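Local coordinates for protein beta-hexosaminidase LpqI (Mycobacterium tuberculosis H37Rv, PDB 6GFV) that removes terminal beta-1,4-linked N-acetylglucosamine from peptidoglycan fragments as a family 3 glycosyl hydrolase, a step of mycobacterial peptidoglycan recycling, at residues A7-I12 / R332-K337; Q37-N42 / V300-V305; R85-R90 / G94-S99; R187-G190 / G196-T199; V247-L250 / G255-A258. All coordinates share one frame; numbering follows the deposited sequence.

Contact 1 (A7-I12 / R332-K337); sequences AEPAGI and RVATMK
A small apolar contact, with Pro9 and Ile12 set against Ala334 and Thr335, joins the N-terminal arm of the chain to its last helix, 323-337. Ala334 lies at the middle: its CB is 3.8 Å from Pro9 CB and 4.0 Å from Ile12 CG1. Pro9 lies against the methyl and reaches on to Thr335, whose side chain it crosses at about a right angle, with CB 3.6 Å from Thr335 OG1. That approach is a van der Waals contact with a ring carbon; the hydroxyl has its polar partner in the carbonyl O of Val331, one turn back in its own helix. In this TIM-barrel hydrolase the two partners come from the far ends of the sequence, and the disulfide between Cys6 and Cys343 ties the same two ends covalently. Residues 9-11 are in 3-10 conformation, with the N of Gly11 bonded to the O of Glu8 at 2.8 Å; this brings Pro9 and Ile12 to the same side of the arm. Ile12 is buried, and its CG1 branch, beside the backbone N (chi1 -70°), meets the alanine, which also touches Leu73. Thr335 stands at the exposed margin.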
loop_
_atom_site.group_PDB
_atom_site.type_symbol
_atom_site.label_atom_id
_atom_site.label_comp_id
_atom_site.label_asym_id
_atom_site.label_seq_id
_atom_site.Cartn_x
_atom_site.Cartn_y
_atom_site.Cartn_z
ATOM N N ALA A 7 -8.713 12.490 20.142
ATOM C CA ALA A 7 -9.733 11.443 20.129
ATOM C C ALA A 7 -9.146 10.096 19.729
ATOM O O ALA A 7 -8.228 10.044 18.926
ATOM C CB ALA A 7 -10.853 11.808 19.182
ATOM N N GLU A 8 -9.680 9.013 20.284
ATOM C CA GLU A 8 -9.239 7.668 19.908
ATOM C C GLU A 8 -9.699 7.342 18.473
ATOM O O GLU A 8 -10.656 7.928 17.986
ATOM C CB GLU A 8 -9.758 6.626 20.915
ATOM C CG GLU A 8 -11.254 6.324 20.834
ATOM C CD GLU A 8 -11.657 5.063 21.605
ATOM O OE1 GLU A 8 -10.797 4.180 21.822
ATOM O OE2 GLU A 8 -12.839 4.956 21.995
ATOM N N PRO A 9 -9.002 6.417 17.788
ATOM C CA PRO A 9 -9.318 6.077 16.396
ATOM C C PRO A 9 -10.794 5.798 16.120
ATOM O O PRO A 9 -11.323 6.322 15.161
ATOM C CB PRO A 9 -8.485 4.822 16.159
ATOM C CG PRO A 9 -7.315 5.007 17.017
ATOM C CD PRO A 9 -7.812 5.689 18.256
ATOM N N ALA A 10 -11.443 4.996 16.949
ATOM C CA ALA A 10 -12.845 4.670 16.742
ATOM C C ALA A 10 -13.739 5.913 16.736
ATOM O O ALA A 10 -14.836 5.892 16.189
ATOM C CB ALA A 10 -13.316 3.691 17.805
ATOM N N GLY A 11 -13.266 6.994 17.338
ATOM C CA GLY A 11 -14.059 8.196 17.449
ATOM C C GLY A 11 -13.723 9.243 16.420
ATOM O O GLY A 11 -14.454 10.201 16.240
ATOM N N ILE A 12 -12.609 9.049 15.730
ATOM C CA ILE A 12 -12.152 10.016 14.743
ATOM C C ILE A 12 -13.218 10.414 13.705
ATOM O O ILE A 12 -13.294 11.587 13.355
ATOM C CB ILE A 12 -10.894 9.498 14.029
ATOM C CG1 ILE A 12 -9.714 9.507 14.994
ATOM C CG2 ILE A 12 -10.556 10.351 12.822
ATOM C CD1 ILE A 12 -9.237 10.897 15.344
ATOM N N ARG A 332 -9.568 2.451 10.532
ATOM C CA ARG A 332 -8.381 1.667 10.235
ATOM C C ARG A 332 -7.186 2.562 9.927
ATOM O O ARG A 332 -6.063 2.269 10.320
ATOM C CB ARG A 332 -8.644 0.717 9.062
ATOM C CG ARG A 332 -9.476 -0.474 9.431
ATOM C CD ARG A 332 -9.341 -1.572 8.410
ATOM N NE ARG A 332 -10.314 -2.633 8.638
ATOM C CZ ARG A 332 -11.465 -2.737 7.985
ATOM N NH1 ARG A 332 -11.779 -1.858 7.056
ATOM N NH2 ARG A 332 -12.293 -3.736 8.246
ATOM N N VAL A 333 -7.426 3.673 9.242
ATOM C CA VAL A 333 -6.301 4.506 8.872
ATOM C C VAL A 333 -5.836 5.320 10.091
ATOM O O VAL A 333 -4.639 5.510 10.278
ATOM C CB VAL A 333 -6.624 5.402 7.644
ATOM C CG1 VAL A 333 -7.068 4.536 6.476
ATOM C CG2 VAL A 333 -7.672 6.411 7.948
ATOM N N ALA A 334 -6.758 5.722 10.964
ATOM C CA ALA A 334 -6.348 6.383 12.201
ATOM C C ALA A 334 -5.438 5.473 13.031
ATOM O O ALA A 334 -4.422 5.919 13.565
ATOM C CB ALA A 334 -7.569 6.812 13.019
ATOM N N THR A 335 -5.811 4.203 13.126
ATOM C CA THR A 335 -5.075 3.203 13.886
ATOM C C THR A 335 -3.690 3.026 13.285
ATOM O O THR A 335 -2.701 2.940 13.996
ATOM C CB THR A 335 -5.824 1.815 13.906
ATOM O OG1 THR A 335 -7.121 1.955 14.488
ATOM C CG2 THR A 335 -5.052 0.787 14.686
ATOM N N MET A 336 -3.636 2.981 11.960
ATOM C CA MET A 336 -2.376 2.897 11.228
ATOM C C MET A 336 -1.479 4.103 11.522
ATOM O O MET A 336 -0.292 3.948 11.771
ATOM C CB MET A 336 -2.647 2.791 9.718
ATOM C CG MET A 336 -1.416 2.877 8.823
ATOM S SD MET A 336 -1.786 2.897 7.062
ATOM C CE MET A 336 -2.186 4.626 6.828
ATOM N N LYS A 337 -2.059 5.297 11.509
ATOM C CA LYS A 337 -1.281 6.527 11.671
ATOM C C LYS A 337 -0.796 6.725 13.099
ATOM O O LYS A 337 0.254 7.300 13.311
ATOM C CB LYS A 337 -2.092 7.745 11.227
ATOM C CG LYS A 337 -2.126 7.931 9.723
ATOM C CD LYS A 337 -3.043 9.046 9.320
ATOM C CE LYS A 337 -2.938 9.341 7.834
ATOM N NZ LYS A 337 -3.650 10.574 7.498
#

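Contact 2 (Q37-N42 / V300-V305); sequences QAVVTN and VTTKEV
Val39 holds CG2 anti to its backbone N, with CG1 between N and the carbonyl carbon (chi1 77°), and this rotation directs CG2 across to Thr302 and Val305. On the other side, Thr302 has OG1 between N and the carbonyl carbon (chi1 60°), leaving its methyl beside the backbone N to face the valine. The contact is carried by these aliphatic branches. Val39 CG2 lies 4.1 Å from Thr302 CB and equally 4.1 Å from Val305 CG2, so one methyl serves both partners, while Thr302 CG2 comes within 4.1 Å of Val39 CB. Val39 meets Val305 at about a right angle and Thr302 at a more slanting one. The threonine is thus divided in use: its methyl joins the apolar patch, and its hydroxyl is hydrogen-bonded to Asp35 near the start of helix 33-43. A type I turn from Thr302 to Val305, closed by Val305 N to Thr302 O at 3.1 Å, brings both residues to the same helix. Behind the turn, Thr301 OG1 donates to Glu304 OE1 at 2.7 Å on the syn side of the carboxylate. Val28 of strand 26-29 also touches Thr302 and Val305. Helix 33-43 thus packs on the loop from strand 297-299 into helix 305-317, in the outer layer of the TIM barrel where its last beta-alpha unit meets its first.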
loop_
_atom_site.group_PDB
_atom_site.type_symbol
_atom_site.label_atom_id
_atom_site.label_comp_id
_atom_site.label_asym_id
_atom_site.label_seq_id
_atom_site.Cartn_x
_atom_site.Cartn_y
_atom_site.Cartn_z
ATOM N N GLN A 37 2.454 20.463 -1.016
ATOM C CA GLN A 37 1.891 21.467 -0.115
ATOM C C GLN A 37 0.495 21.903 -0.557
ATOM O O GLN A 37 -0.387 22.093 0.273
ATOM C CB GLN A 37 2.823 22.685 -0.009
ATOM C CG GLN A 37 2.334 23.805 0.893
ATOM C CD GLN A 37 2.241 23.403 2.357
ATOM O OE1 GLN A 37 1.264 22.780 2.784
ATOM N NE2 GLN A 37 3.255 23.758 3.135
ATOM N N ALA A 38 0.281 22.039 -1.859
ATOM C CA ALA A 38 -1.017 22.482 -2.347
ATOM C C ALA A 38 -2.102 21.413 -2.163
ATOM O O ALA A 38 -3.207 21.727 -1.745
ATOM C CB ALA A 38 -0.931 22.897 -3.815
ATOM N N VAL A 39 -1.790 20.158 -2.468
ATOM C CA VAL A 39 -2.821 19.126 -2.385
ATOM C C VAL A 39 -3.243 18.899 -0.923
ATOM O O VAL A 39 -4.431 18.745 -0.651
ATOM C CB VAL A 39 -2.372 17.804 -3.060
ATOM C CG1 VAL A 39 -1.400 17.015 -2.191
ATOM C CG2 VAL A 39 -3.594 16.954 -3.439
ATOM N N VAL A 40 -2.297 18.951 0.016
ATOM C CA VAL A 40 -2.611 18.836 1.443
ATOM C C VAL A 40 -3.429 20.029 1.969
ATOM O O VAL A 40 -4.424 19.843 2.667
ATOM C CB VAL A 40 -1.331 18.700 2.306
ATOM C CG1 VAL A 40 -1.672 18.719 3.784
ATOM C CG2 VAL A 40 -0.590 17.416 1.969
ATOM N N THR A 41 -3.020 21.249 1.630
ATOM C CA THR A 41 -3.703 22.441 2.118
ATOM C C THR A 41 -5.129 22.560 1.568
ATOM O O THR A 41 -6.056 22.915 2.296
ATOM C CB THR A 41 -2.896 23.727 1.773
ATOM O OG1 THR A 41 -1.693 23.755 2.547
ATOM C CG2 THR A 41 -3.689 24.990 2.088
ATOM N N ASN A 42 -5.303 22.240 0.290
ATOM C CA ASN A 42 -6.577 22.469 -0.376
ATOM C C ASN A 42 -7.589 21.311 -0.315
ATOM O O ASN A 42 -8.792 21.538 -0.402
ATOM C CB ASN A 42 -6.323 22.836 -1.830
ATOM C CG ASN A 42 -5.623 24.163 -1.965
ATOM O OD1 ASN A 42 -5.766 25.031 -1.109
ATOM N ND2 ASN A 42 -4.842 24.321 -3.023
ATOM N N VAL A 300 -0.701 8.006 -8.631
ATOM C CA VAL A 300 0.598 8.689 -8.661
ATOM C C VAL A 300 0.609 10.153 -9.091
ATOM O O VAL A 300 1.673 10.703 -9.323
ATOM C CB VAL A 300 1.586 7.936 -9.578
ATOM C CG1 VAL A 300 1.776 6.507 -9.095
ATOM C CG2 VAL A 300 1.126 7.970 -11.040
ATOM N N THR A 301 -0.552 10.788 -9.170
ATOM C CA THR A 301 -0.635 12.201 -9.545
ATOM C C THR A 301 -1.698 12.891 -8.714
ATOM O O THR A 301 -2.623 12.237 -8.232
ATOM C CB THR A 301 -0.991 12.399 -11.041
ATOM O OG1 THR A 301 -2.143 11.615 -11.355
ATOM C CG2 THR A 301 0.149 11.994 -11.950
ATOM N N THR A 302 -1.598 14.212 -8.584
ATOM C CA THR A 302 -2.531 14.966 -7.749
ATOM C C THR A 302 -3.724 15.561 -8.496
ATOM O O THR A 302 -4.728 15.884 -7.890
ATOM C CB THR A 302 -1.827 16.145 -7.026
ATOM O OG1 THR A 302 -1.266 17.040 -7.991
ATOM C CG2 THR A 302 -0.735 15.646 -6.115
ATOM N N LYS A 303 -3.601 15.741 -9.806
ATOM C CA LYS A 303 -4.574 16.562 -10.532
ATOM C C LYS A 303 -6.003 16.020 -10.493
ATOM O O LYS A 303 -6.948 16.778 -10.638
ATOM C CB LYS A 303 -4.137 16.748 -11.991
ATOM C CG LYS A 303 -4.230 15.505 -12.846
ATOM C CD LYS A 303 -3.685 15.750 -14.240
ATOM C CE LYS A 303 -3.724 14.477 -15.055
ATOM N NZ LYS A 303 -2.728 13.485 -14.568
ATOM N N GLU A 304 -6.156 14.720 -10.262
ATOM C CA GLU A 304 -7.473 14.094 -10.303
ATOM C C GLU A 304 -8.277 14.264 -9.017
ATOM O O GLU A 304 -9.462 13.955 -8.994
ATOM C CB GLU A 304 -7.336 12.606 -10.620
ATOM C CG GLU A 304 -6.716 12.305 -11.970
ATOM C CD GLU A 304 -5.200 12.325 -11.951
ATOM O OE1 GLU A 304 -4.619 12.728 -10.929
ATOM O OE2 GLU A 304 -4.587 11.938 -12.961
ATOM N N VAL A 305 -7.646 14.786 -7.968
ATOM C CA VAL A 305 -8.244 14.792 -6.634
ATOM C C VAL A 305 -9.575 15.540 -6.506
ATOM O O VAL A 305 -10.507 14.989 -5.928
ATOM C CB VAL A 305 -7.253 15.341 -5.581
ATOM C CG1 VAL A 305 -7.958 15.629 -4.272
ATOM C CG2 VAL A 305 -6.129 14.348 -5.353
#

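Contact 3 (R85-R90 / G94-S99); sequences RVSRLR and GGTGPS
The carbonyl O of Arg90 accepts the N-H of Gly95 across the contact at 2.8 Å, the donor lying in the carbonyl plane on a lone pair, although the N-H itself is bent to 136°. This bond closes a short loop. A second carbonyl, Ser87 O, takes two donors from Arg90 on opposite faces of its plane: the backbone N, at 3.2 Å, completes a type I turn from Ser87 to Arg90, and guanidinium NH1 comes from above the plane at 3.1 Å. The guanidinium is thereby turned back over its own turn. Its chain leaves CA with CG between the backbone N and the carbonyl carbon (chi1 57°) and then runs extended from CG to NE, side by side with Thr96. Arg90 CD touches Thr96 CG2 at 3.6 Å, and Arg90 CB lies equally close, 3.6 Å, to Gly95 C, so the aliphatic part of the arginine covers the backbone at Gly95 and Thr96. Gly94 and Gly95 both have positive phi, at backbone angles where a CB would collide with the preceding carbonyl O. Deeper in, Ser87 OG lies 3.7 Å from Thr96 CA, a van der Waals approach; the hydroxyl's hydrogen bond goes to Glu81. Arg88, at the second position of the turn, probably binds substrate, as in related enzymes. The loop follows strand 86-87, which pairs antiparallel with strand 76-83; Gly95 O is held by Arg119 of helix 109-126, Thr96 is backbone-bonded to Gly84, and Ser99 N-caps helix 100-106.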
loop_
_atom_site.group_PDB
_atom_site.type_symbol
_atom_site.label_atom_id
_atom_site.label_comp_id
_atom_site.label_asym_id
_atom_site.label_seq_id
_atom_site.Cartn_x
_atom_site.Cartn_y
_atom_site.Cartn_z
ATOM N N ARG A 85 16.302 -3.333 -7.923
ATOM C CA ARG A 85 15.747 -2.609 -9.070
ATOM C C ARG A 85 14.662 -1.601 -8.690
ATOM O O ARG A 85 14.353 -0.708 -9.459
ATOM C CB ARG A 85 15.196 -3.591 -10.112
ATOM C CG ARG A 85 16.278 -4.333 -10.935
ATOM C CD ARG A 85 15.666 -5.158 -12.089
ATOM N NE ARG A 85 14.728 -6.152 -11.597
ATOM C CZ ARG A 85 13.505 -6.336 -12.081
ATOM N NH1 ARG A 85 13.069 -5.589 -13.082
ATOM N NH2 ARG A 85 12.715 -7.270 -11.562
ATOM N N VAL A 86 14.082 -1.745 -7.505
ATOM C CA VAL A 86 13.054 -0.806 -7.058
ATOM C C VAL A 86 13.484 -0.097 -5.769
ATOM O O VAL A 86 13.119 -0.491 -4.665
ATOM C CB VAL A 86 11.690 -1.512 -6.842
ATOM C CG1 VAL A 86 10.634 -0.506 -6.460
ATOM C CG2 VAL A 86 11.279 -2.234 -8.111
ATOM N N SER A 87 14.270 0.962 -5.918
ATOM C CA SER A 87 14.789 1.639 -4.739
ATOM C C SER A 87 14.800 3.149 -4.936
ATOM O O SER A 87 15.821 3.725 -5.259
ATOM C CB SER A 87 16.184 1.110 -4.412
ATOM O OG SER A 87 16.866 1.952 -3.507
ATOM N N ARG A 88 13.642 3.777 -4.746
ATOM C CA ARG A 88 13.479 5.219 -4.971
ATOM C C ARG A 88 14.492 6.101 -4.225
ATOM O O ARG A 88 14.946 7.116 -4.750
ATOM C CB ARG A 88 12.067 5.659 -4.585
ATOM C CG ARG A 88 11.775 7.108 -4.928
ATOM C CD ARG A 88 11.816 7.299 -6.430
ATOM N NE ARG A 88 11.822 8.689 -6.878
ATOM C CZ ARG A 88 12.928 9.372 -7.169
ATOM N NH1 ARG A 88 14.119 8.803 -7.027
ATOM N NH2 ARG A 88 12.839 10.625 -7.592
ATOM N N LEU A 89 14.859 5.700 -3.015
ATOM C CA LEU A 89 15.686 6.534 -2.149
ATOM C C LEU A 89 17.149 6.101 -2.130
ATOM O O LEU A 89 17.883 6.405 -1.191
ATOM C CB LEU A 89 15.126 6.524 -0.722
ATOM C CG LEU A 89 13.674 6.983 -0.539
ATOM C CD1 LEU A 89 13.251 6.935 0.938
ATOM C CD2 LEU A 89 13.463 8.381 -1.122
ATOM N N ARG A 90 17.567 5.377 -3.162
ATOM C CA ARG A 90 18.946 4.888 -3.240
ATOM C C ARG A 90 19.986 6.005 -3.041
ATOM O O ARG A 90 21.039 5.783 -2.451
ATOM C CB ARG A 90 19.179 4.177 -4.579
ATOM C CG ARG A 90 18.898 5.014 -5.809
ATOM C CD ARG A 90 19.024 4.179 -7.078
ATOM N NE ARG A 90 18.790 4.964 -8.283
ATOM C CZ ARG A 90 17.590 5.345 -8.714
ATOM N NH1 ARG A 90 16.490 5.020 -8.039
ATOM N NH2 ARG A 90 17.485 6.063 -9.824
ATOM N N GLY A 94 21.947 4.976 1.205
ATOM C CA GLY A 94 23.086 4.096 1.043
ATOM C C GLY A 94 23.068 3.202 -0.182
ATOM O O GLY A 94 23.697 2.145 -0.182
ATOM N N GLY A 95 22.354 3.612 -1.221
ATOM C CA GLY A 95 22.311 2.850 -2.460
ATOM C C GLY A 95 21.162 1.860 -2.609
ATOM O O GLY A 95 20.321 1.722 -1.726
ATOM N N THR A 96 21.125 1.174 -3.752
ATOM C CA THR A 96 20.083 0.185 -4.014
ATOM C C THR A 96 20.211 -1.014 -3.092
ATOM O O THR A 96 19.219 -1.615 -2.691
ATOM C CB THR A 96 20.128 -0.348 -5.458
ATOM O OG1 THR A 96 21.408 -0.931 -5.691
ATOM C CG2 THR A 96 19.893 0.752 -6.472
ATOM N N GLY A 97 21.447 -1.372 -2.778
ATOM C CA GLY A 97 21.729 -2.657 -2.183
ATOM C C GLY A 97 21.373 -3.784 -3.146
ATOM O O GLY A 97 20.975 -3.537 -4.283
ATOM N N PRO A 98 21.519 -5.032 -2.696
ATOM C CA PRO A 98 21.113 -6.184 -3.511
ATOM C C PRO A 98 19.593 -6.316 -3.686
ATOM O O PRO A 98 18.805 -5.779 -2.895
ATOM C CB PRO A 98 21.659 -7.383 -2.735
ATOM C CG PRO A 98 21.926 -6.870 -1.345
ATOM C CD PRO A 98 22.212 -5.424 -1.456
ATOM N N SER A 99 19.195 -7.032 -4.733
ATOM C CA SER A 99 17.800 -7.395 -4.937
ATOM C C SER A 99 17.320 -8.327 -3.835
ATOM O O SER A 99 18.124 -8.873 -3.084
ATOM C CB SER A 99 17.606 -8.080 -6.292
ATOM O OG SER A 99 18.330 -9.298 -6.355
#

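Contact 4 (R187-G190 / G196-T199); sequences RGSG and GVTT
Ser189 and Thr198 are joined by two hydrogen bonds, the tight part of this contact. Ser189 OG accepts the N-H of Thr198 at 2.9 Å in an almost straight line (179°), and Ser189 N returns a bond to Thr198 O, also 2.9 Å but bent to 132°. The hydroxyl can reach the strand because OG sits between its own backbone N and carbonyl carbon (chi1 61°). Thr198 O also receives a CA-H...O approach from Gly188 CA at 3.5 Å. Beside this polar pair Val197 spreads its two methyls over the loop: CG1 lies 3.9 Å from Gly188 CA, and CG2 is 3.5 Å from Gly190 C. Having no side chain, Gly188 leaves the place that CG1 fills. The looser, solvent side is at Gly196, exposed and barely covered, and at Arg187, whose long side chain turns outward to a salt bridge with Asp208; Ser189 is itself exposed despite its bonds. These bonds close the base of the loop that carries Asp191, probably important for catalysis, and His193, the probable proton donor/acceptor. The loop leaves strand 176-182 and returns as the short, weakly bonded strand 197-198, which runs parallel to strand 223-230 and bonds through Val197 and Thr199 to Gln230.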
loop_
_atom_site.group_PDB
_atom_site.type_symbol
_atom_site.label_atom_id
_atom_site.label_comp_id
_atom_site.label_asym_id
_atom_site.label_seq_id
_atom_site.Cartn_x
_atom_site.Cartn_y
_atom_site.Cartn_z
ATOM N N ARG A 187 3.277 -15.910 -10.475
ATOM C CA ARG A 187 3.053 -16.682 -11.693
ATOM C C ARG A 187 1.975 -16.051 -12.584
ATOM O O ARG A 187 1.309 -16.746 -13.323
ATOM C CB ARG A 187 2.692 -18.133 -11.348
ATOM C CG ARG A 187 3.765 -18.865 -10.546
ATOM C CD ARG A 187 3.289 -19.118 -9.113
ATOM N NE ARG A 187 4.311 -19.614 -8.188
ATOM C CZ ARG A 187 4.731 -20.878 -8.134
ATOM N NH1 ARG A 187 4.246 -21.782 -8.975
ATOM N NH2 ARG A 187 5.647 -21.241 -7.249
ATOM N N GLY A 188 1.820 -14.731 -12.516
ATOM C CA GLY A 188 0.872 -14.019 -13.357
ATOM C C GLY A 188 1.149 -14.170 -14.846
ATOM O O GLY A 188 2.260 -14.503 -15.250
ATOM N N SER A 189 0.135 -13.936 -15.671
ATOM C CA SER A 189 0.259 -14.132 -17.112
ATOM C C SER A 189 1.037 -13.021 -17.826
ATOM O O SER A 189 1.370 -13.156 -19.003
ATOM C CB SER A 189 -1.117 -14.246 -17.734
ATOM O OG SER A 189 -1.846 -13.058 -17.519
ATOM N N GLY A 190 1.336 -11.931 -17.121
ATOM C CA GLY A 190 2.089 -10.833 -17.719
ATOM C C GLY A 190 2.449 -9.710 -16.756
ATOM O O GLY A 190 2.663 -9.943 -15.568
ATOM N N GLY A 196 -3.775 -6.440 -18.791
ATOM C CA GLY A 196 -4.504 -7.325 -17.898
ATOM C C GLY A 196 -3.739 -8.597 -17.581
ATOM O O GLY A 196 -3.152 -9.220 -18.460
ATOM N N VAL A 197 -3.743 -8.976 -16.312
ATOM C CA VAL A 197 -2.983 -10.118 -15.840
ATOM C C VAL A 197 -3.868 -11.116 -15.072
ATOM O O VAL A 197 -4.669 -10.724 -14.220
ATOM C CB VAL A 197 -1.809 -9.642 -14.955
ATOM C CG1 VAL A 197 -1.128 -10.798 -14.276
ATOM C CG2 VAL A 197 -0.808 -8.847 -15.797
ATOM N N THR A 198 -3.713 -12.400 -15.387
ATOM C CA THR A 198 -4.443 -13.476 -14.725
ATOM C C THR A 198 -3.508 -14.389 -13.923
ATOM O O THR A 198 -2.387 -14.663 -14.344
ATOM C CB THR A 198 -5.232 -14.313 -15.771
ATOM O OG1 THR A 198 -6.192 -13.480 -16.425
ATOM C CG2 THR A 198 -5.938 -15.509 -15.142
ATOM N N THR A 199 -3.979 -14.855 -12.767
ATOM C CA THR A 199 -3.260 -15.814 -11.915
ATOM C C THR A 199 -3.617 -17.282 -12.230
ATOM O O THR A 199 -4.546 -17.533 -12.974
ATOM C CB THR A 199 -3.575 -15.563 -10.426
ATOM O OG1 THR A 199 -4.943 -15.892 -10.156
ATOM C CG2 THR A 199 -3.312 -14.119 -10.036
#

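Contact 5 (V247-L250 / G255-A258); sequences VNLL and GYGA
Helix 244-252 runs through Leu249 and Leu250, and the chain then folds back so that Gly255 CA comes to 6.6 Å from Leu249 CA. Tyr256 carries most of the contact from the returning side. Its side chain crosses that of Leu249 at a slant, with ring atom CD1 3.9 Å from Leu249 CG, while Leu249 CD1 lies 3.9 Å from Gly255 CA, where the lack of a side chain makes room for the methyl. The carbonyl O of Leu249 lies at the ring's edge, in its plane, 3.9 Å from Tyr256 CE1. Tyr256 puts CG between its backbone N and carbonyl carbon (chi1 73°), which swings the ring back toward the helix. Ala258 CB, 3.3 Å above the plane of the Tyr256 ring and displaced toward the rim, packs on one face, so the loop folds round its own tyrosine. This is a helix-to-strand connection of the TIM barrel, carrying the chain from helix 244-252 toward strand 265-267. Leu250 lies alongside the tyrosine and points the same way; its CD1 approaches Tyr256 OH at 4.1 Å. The phenol oxygen is linked to the helix by a water bridge: one water donates to Leu250 O at 2.7 Å and is hydrogen-bonded to Tyr256 OH at 2.9 Å, which probably helps to hold the ring's position. Leu210 and Val217 also touch the tyrosine, and Arg214 NE bonds to its carbonyl O, joining the turn to helix 211-216. Leu250 packs in addition on Phe261.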
loop_
_atom_site.group_PDB
_atom_site.type_symbol
_atom_site.label_atom_id
_atom_site.label_comp_id
_atom_site.label_asym_id
_atom_site.label_seq_id
_atom_site.Cartn_x
_atom_site.Cartn_y
_atom_site.Cartn_z
ATOM N N VAL A 247 -11.016 -9.062 -1.602
ATOM C CA VAL A 247 -10.756 -8.414 -0.313
ATOM C C VAL A 247 -11.448 -9.202 0.811
ATOM O O VAL A 247 -10.844 -9.451 1.836
ATOM C CB VAL A 247 -11.203 -6.954 -0.317
ATOM C CG1 VAL A 247 -10.972 -6.317 1.027
ATOM C CG2 VAL A 247 -10.440 -6.184 -1.392
ATOM N N ASN A 248 -12.685 -9.652 0.595
ATOM C CA ASN A 248 -13.377 -10.463 1.622
ATOM C C ASN A 248 -12.618 -11.746 2.010
ATOM O O ASN A 248 -12.628 -12.123 3.166
ATOM C CB ASN A 248 -14.808 -10.809 1.163
ATOM C CG ASN A 248 -15.804 -9.696 1.473
ATOM O OD1 ASN A 248 -15.456 -8.702 2.080
ATOM N ND2 ASN A 248 -17.034 -9.860 1.044
ATOM N N LEU A 249 -11.956 -12.409 1.062
ATOM C CA LEU A 249 -11.104 -13.557 1.393
ATOM C C LEU A 249 -9.977 -13.181 2.357
ATOM O O LEU A 249 -9.678 -13.909 3.309
ATOM C CB LEU A 249 -10.491 -14.169 0.135
ATOM C CG LEU A 249 -9.551 -15.374 0.324
ATOM C CD1 LEU A 249 -10.275 -16.543 0.995
ATOM C CD2 LEU A 249 -8.934 -15.816 -1.009
ATOM N N LEU A 250 -9.350 -12.044 2.084
ATOM C CA LEU A 250 -8.306 -11.502 2.945
ATOM C C LEU A 250 -8.858 -11.195 4.332
ATOM O O LEU A 250 -8.243 -11.559 5.335
ATOM C CB LEU A 250 -7.686 -10.248 2.321
ATOM C CG LEU A 250 -6.637 -9.498 3.164
ATOM C CD1 LEU A 250 -5.463 -10.385 3.586
ATOM C CD2 LEU A 250 -6.139 -8.275 2.436
ATOM N N GLY A 255 -10.762 -19.290 4.177
ATOM C CA GLY A 255 -10.661 -19.934 2.881
ATOM C C GLY A 255 -9.264 -20.266 2.370
ATOM O O GLY A 255 -9.130 -21.075 1.465
ATOM N N TYR A 256 -8.221 -19.644 2.910
ATOM C CA TYR A 256 -6.868 -20.047 2.515
ATOM C C TYR A 256 -6.003 -20.440 3.721
ATOM O O TYR A 256 -4.783 -20.460 3.636
ATOM C CB TYR A 256 -6.189 -18.951 1.672
ATOM C CG TYR A 256 -5.722 -17.695 2.390
ATOM C CD1 TYR A 256 -6.574 -16.627 2.590
ATOM C CD2 TYR A 256 -4.404 -17.568 2.818
ATOM C CE1 TYR A 256 -6.140 -15.478 3.228
ATOM C CE2 TYR A 256 -3.958 -16.424 3.459
ATOM C CZ TYR A 256 -4.829 -15.382 3.660
ATOM O OH TYR A 256 -4.385 -14.249 4.300
ATOM N N GLY A 257 -6.658 -20.780 4.832
ATOM C CA GLY A 257 -5.985 -21.252 6.031
ATOM C C GLY A 257 -5.349 -20.201 6.938
ATOM O O GLY A 257 -4.395 -20.495 7.644
ATOM N N ALA A 258 -5.901 -18.993 6.941
ATOM C CA ALA A 258 -5.365 -17.878 7.707
ATOM C C ALA A 258 -6.369 -17.332 8.714
ATOM O O ALA A 258 -7.566 -17.447 8.518
ATOM C CB ALA A 258 -4.938 -16.766 6.765
HETATM O O HOH W 1 -6.322 -13.200 6.188
#

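Overall arrangement
From the N terminus, contact 1 opens first and closes last, bringing the leading arm to helix 323-337; everything else lies within that span. Contact 2 opens on helix 33-43 and closes at the start of helix 305-317, enclosing the other three and joining the two ends of the barrel sequence. Contacts 3, 4 and 5 follow one another as short local loops, none crossing another: the first from strand 86-87 into the loop before helix 100-106, the second from the loop after strand 176-182 to strand 197-198, the third between helix 244-252 and strand 265-267. Contacts 3 and 4 reach the same sheet, their centres about 26 Å apart. Contact 1 lies across the chain's centre from both, and contact 2 across it from contact 5.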